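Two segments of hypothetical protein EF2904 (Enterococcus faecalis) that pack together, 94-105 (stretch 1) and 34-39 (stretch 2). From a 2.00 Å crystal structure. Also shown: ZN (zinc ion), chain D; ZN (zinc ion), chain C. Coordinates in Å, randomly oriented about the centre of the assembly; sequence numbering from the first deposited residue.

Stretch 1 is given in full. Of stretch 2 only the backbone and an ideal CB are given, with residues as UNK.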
# COMPACT_ATOMS: atom_id res chain seq x y z
N HIS A 94 0.14 -1.92 -1.98
CA HIS A 94 1.20 -2.16 -1.00
C HIS A 94 1.53 -3.64 -0.84
O HIS A 94 0.65 -4.49 -0.92
CB HIS A 94 0.89 -1.48 0.35
CG HIS A 94 1.11 0.00 0.31
ND1 HIS A 94 0.55 0.87 1.23
CD2 HIS A 94 1.85 0.78 -0.52
CE1 HIS A 94 0.91 2.11 0.95
NE2 HIS A 94 1.70 2.08 -0.10
N LEU A 95 2.81 -3.92 -0.64
CA LEU A 95 3.33 -5.29 -0.62
C LEU A 95 2.60 -6.25 0.34
O LEU A 95 2.35 -7.44 0.01
CB LEU A 95 4.83 -5.23 -0.25
CG LEU A 95 5.71 -6.47 -0.43
CD1 LEU A 95 5.79 -6.91 -1.91
CD2 LEU A 95 7.11 -6.23 0.16
N ASP A 96 2.26 -5.72 1.52
CA ASP A 96 1.63 -6.48 2.61
C ASP A 96 0.17 -6.82 2.31
O ASP A 96 -0.47 -7.55 3.07
CB ASP A 96 1.80 -5.78 3.98
CG ASP A 96 1.23 -4.35 4.00
OD1 ASP A 96 1.54 -3.56 3.07
OD2 ASP A 96 0.48 -4.00 4.96
N HIS A 97 -0.33 -6.31 1.18
CA HIS A 97 -1.64 -6.64 0.63
C HIS A 97 -1.60 -7.37 -0.71
O HIS A 97 -2.58 -8.00 -1.09
CB HIS A 97 -2.50 -5.37 0.52
CG HIS A 97 -2.60 -4.62 1.82
ND1 HIS A 97 -3.69 -4.74 2.66
CD2 HIS A 97 -1.70 -3.86 2.49
CE1 HIS A 97 -3.47 -4.05 3.77
NE2 HIS A 97 -2.27 -3.49 3.68
N SER A 98 -0.49 -7.28 -1.44
CA SER A 98 -0.45 -7.76 -2.85
C SER A 98 0.59 -8.86 -3.17
O SER A 98 0.55 -9.50 -4.24
CB SER A 98 -0.21 -6.57 -3.80
OG SER A 98 1.07 -5.96 -3.54
N ARG A 99 1.51 -9.08 -2.22
CA ARG A 99 2.76 -9.77 -2.52
C ARG A 99 2.60 -11.10 -3.26
O ARG A 99 3.44 -11.45 -4.08
CB ARG A 99 3.57 -9.99 -1.25
CG ARG A 99 4.99 -10.41 -1.50
CD ARG A 99 5.82 -10.50 -0.24
NE ARG A 99 7.07 -11.07 -0.69
CZ ARG A 99 7.58 -12.23 -0.31
NH1 ARG A 99 7.04 -12.97 0.66
NH2 ARG A 99 8.70 -12.60 -0.88
N MET A 100 1.55 -11.86 -2.96
CA MET A 100 1.43 -13.18 -3.58
C MET A 100 0.40 -13.31 -4.70
O MET A 100 0.03 -14.44 -5.04
CB MET A 100 1.24 -14.30 -2.52
CG MET A 100 -0.12 -14.37 -1.83
SD MET A 100 -0.39 -15.92 -0.90
CE MET A 100 -2.01 -15.56 -0.21
N ILE A 101 -0.04 -12.20 -5.31
CA ILE A 101 -1.11 -12.33 -6.32
C ILE A 101 -0.72 -13.29 -7.47
O ILE A 101 -1.60 -13.93 -8.06
CB ILE A 101 -1.64 -10.99 -6.88
CG1 ILE A 101 -0.49 -10.16 -7.52
CG2 ILE A 101 -2.42 -10.20 -5.79
CD1 ILE A 101 -1.01 -9.11 -8.45
N ASN A 102 0.58 -13.43 -7.76
CA ASN A 102 0.97 -14.32 -8.86
C ASN A 102 0.73 -15.79 -8.55
O ASN A 102 0.73 -16.63 -9.46
CB ASN A 102 2.43 -14.13 -9.27
CG ASN A 102 2.65 -12.86 -10.08
OD1 ASN A 102 3.78 -12.33 -10.13
ND2 ASN A 102 1.63 -12.41 -10.76
N TYR A 103 0.51 -16.10 -7.28
CA TYR A 103 0.15 -17.47 -6.89
C TYR A 103 -1.36 -17.75 -6.97
O TYR A 103 -1.80 -18.90 -6.82
CB TYR A 103 0.65 -17.78 -5.48
CG TYR A 103 2.14 -18.08 -5.38
CD1 TYR A 103 2.95 -18.16 -6.53
CD2 TYR A 103 2.73 -18.27 -4.14
CE1 TYR A 103 4.33 -18.44 -6.42
CE2 TYR A 103 4.08 -18.56 -4.02
CZ TYR A 103 4.88 -18.64 -5.14
OH TYR A 103 6.23 -18.93 -4.97
N LEU A 104 -2.14 -16.70 -7.18
CA LEU A 104 -3.58 -16.85 -7.35
C LEU A 104 -3.89 -17.56 -8.67
O LEU A 104 -3.46 -17.12 -9.73
CB LEU A 104 -4.30 -15.50 -7.29
CG LEU A 104 -5.84 -15.56 -7.40
CD1 LEU A 104 -6.56 -16.41 -6.30
CD2 LEU A 104 -6.49 -14.17 -7.53
N ASP A 105 -4.64 -18.65 -8.59
CA ASP A 105 -5.17 -19.35 -9.76
C ASP A 105 -5.61 -18.38 -10.89
O ASP A 105 -6.54 -17.59 -10.72
CB ASP A 105 -6.35 -20.21 -9.31
CG ASP A 105 -6.85 -21.16 -10.38
OD1 ASP A 105 -6.44 -21.01 -11.53
OD2 ASP A 105 -7.71 -22.02 -10.05
N UNK A 34 -9.88 -11.46 0.36
CA UNK A 34 -9.20 -10.16 0.36
C UNK A 34 -8.35 -10.08 1.63
O UNK A 34 -8.74 -10.60 2.66
CB UNK A 34 -10.20 -9.00 0.29
N UNK A 35 -7.17 -9.47 1.56
CA UNK A 35 -6.46 -9.18 0.32
C UNK A 35 -5.66 -10.43 -0.06
O UNK A 35 -6.19 -11.54 0.03
CB UNK A 35 -5.55 -7.96 0.47
N UNK A 36 -4.40 -10.27 -0.50
CA UNK A 36 -3.61 -11.40 -0.99
C UNK A 36 -2.08 -11.16 -0.90
O UNK A 36 -1.36 -11.34 -1.88
CB UNK A 36 -4.00 -11.69 -2.44
N UNK A 37 -1.62 -10.70 0.27
CA UNK A 37 -0.20 -10.56 0.54
C UNK A 37 0.23 -11.71 1.42
O UNK A 37 -0.55 -12.63 1.69
CB UNK A 37 0.12 -9.21 1.20
N UNK A 38 1.48 -11.68 1.85
CA UNK A 38 1.99 -12.68 2.78
C UNK A 38 2.22 -12.00 4.10
O UNK A 38 2.35 -10.77 4.16
CB UNK A 38 3.27 -13.34 2.27
N UNK A 39 2.25 -12.78 5.18
CA UNK A 39 2.77 -12.25 6.45
C UNK A 39 4.27 -12.07 6.34
O UNK A 39 4.91 -12.69 5.47
CB UNK A 39 2.43 -13.17 7.62
ZN ZN D . -1.13 -2.35 5.12
ZN ZN C . -1.00 0.34 2.87

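Position 34 can be dealt with first: no atom of stretch 1 lies within 5.5 Å of its ideal CB, and the extended backbone (phi/psi -171/143) sets no narrow limit, so many side chains would fit. The deposited residue is Phe-34, whose ring leads away from stretch 1.

At position 35 the CA-to-CB bond points toward stretch 1, and the ideal CB is 3.4 Å from His-97 O. The imidazole of His-97 reaches past it, with NE2 on a zinc ion 2.2 Å away, which leaves ND1 to carry a proton. An acceptor on a short arm is therefore favoured: Asp or Asn, perhaps Glu. The residue is Asp-35, preceded by a cis peptide bond. With chi1 in m, its OD2 accepts a hydrogen bond from His-97 ND1 (2.8 Å, 158°) near the ring plane, orienting a metal ligand from the second shell.

Position 36 is held by its backbone on two sides: its N donates to His-97 O (3.0 Å), and its O accepts from Met-100 N (3.1 Å). CA-to-CB runs sideways, with the ideal CB 4.0 Å from Ile-101 CG2 and 4.8 Å from Met-100 CG. Beyond lies the apolar side chain of Leu-104, so a large hydrophobic group, aromatic or Leu or Met, would suit. Phe-36 supplies it, with chi1 between wells at -140°. Met-100 CE sits 3.6 Å from the Phe-36 ring centroid, 7° off the normal, a CH-pi contact over one face; Leu-104 CB approaches Phe-36 CE2 at 3.7 Å.

The CA of position 37 lies 4.2 Å from His-97 CA, and its CB direction points straight into the helix backbone. An ideal CB would clash with Asp-96 O at 2.6 Å and His-97 N at 2.9 Å, and would be tight against Leu-95 O at 3.1 Å. Only glycine suits, and Gly-37 is found. Water 1 accepts from Gly-37 N (2.9 Å) and donates to Asp-96 O (3.1 Å), bridging the stretches.

At position 38 CA-to-CB points sideways, and the ideal CB is 4.1 Å from Arg-99 NH1 and 5.3 Å from Met-100 CB. A donor beside an apolar surface suggests Thr or Ser, while Asn or Asp could also answer the guanidinium. Thr-38 serves both neighbours: its OG1 accepts from Arg-99 NH1 (3.2 Å, 167°), and its CG2 lies 3.9 Å from Met-100 CB.

Position 39 points away with nothing of stretch 1 within 5.5 Å of its ideal CB, so the choice is open. It is Glu-39, whose backbone O accepts a hydrogen bond from Thr-38 OG1 (3.1 Å).

Stretch 2 (34-39) FDFGTE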
# COMPACT_ATOMS: atom_id res chain seq x y z
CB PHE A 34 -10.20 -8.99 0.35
CG PHE A 34 -11.29 -9.11 1.39
CD1 PHE A 34 -12.50 -9.74 1.09
CD2 PHE A 34 -11.11 -8.58 2.67
CE1 PHE A 34 -13.50 -9.87 2.04
CE2 PHE A 34 -12.13 -8.69 3.64
CZ PHE A 34 -13.31 -9.34 3.33
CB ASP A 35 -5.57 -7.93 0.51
CG ASP A 35 -6.40 -6.66 0.69
OD1 ASP A 35 -7.41 -6.50 -0.05
OD2 ASP A 35 -6.04 -5.80 1.53
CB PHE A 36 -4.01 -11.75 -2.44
CG PHE A 36 -4.06 -13.22 -2.70
CD1 PHE A 36 -5.06 -14.01 -2.13
CD2 PHE A 36 -3.11 -13.83 -3.50
CE1 PHE A 36 -5.12 -15.37 -2.36
CE2 PHE A 36 -3.15 -15.21 -3.75
CZ PHE A 36 -4.15 -15.98 -3.17
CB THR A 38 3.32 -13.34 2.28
OG1 THR A 38 4.40 -12.41 2.41
CG2 THR A 38 3.21 -13.76 0.83
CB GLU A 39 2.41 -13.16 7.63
CG GLU A 39 0.90 -13.29 7.85
CD GLU A 39 0.54 -14.09 9.12
OE1 GLU A 39 1.43 -14.30 9.96
OE2 GLU A 39 -0.64 -14.54 9.25
O HOH W 1 -2.97 -9.35 2.50
O HOH W 2 3.21 -9.53 1.88
O HOH W 3 0.29 -1.47 3.48
O HOH W 4 0.44 0.87 4.44
O HOH W 5 0.32 -1.03 6.40
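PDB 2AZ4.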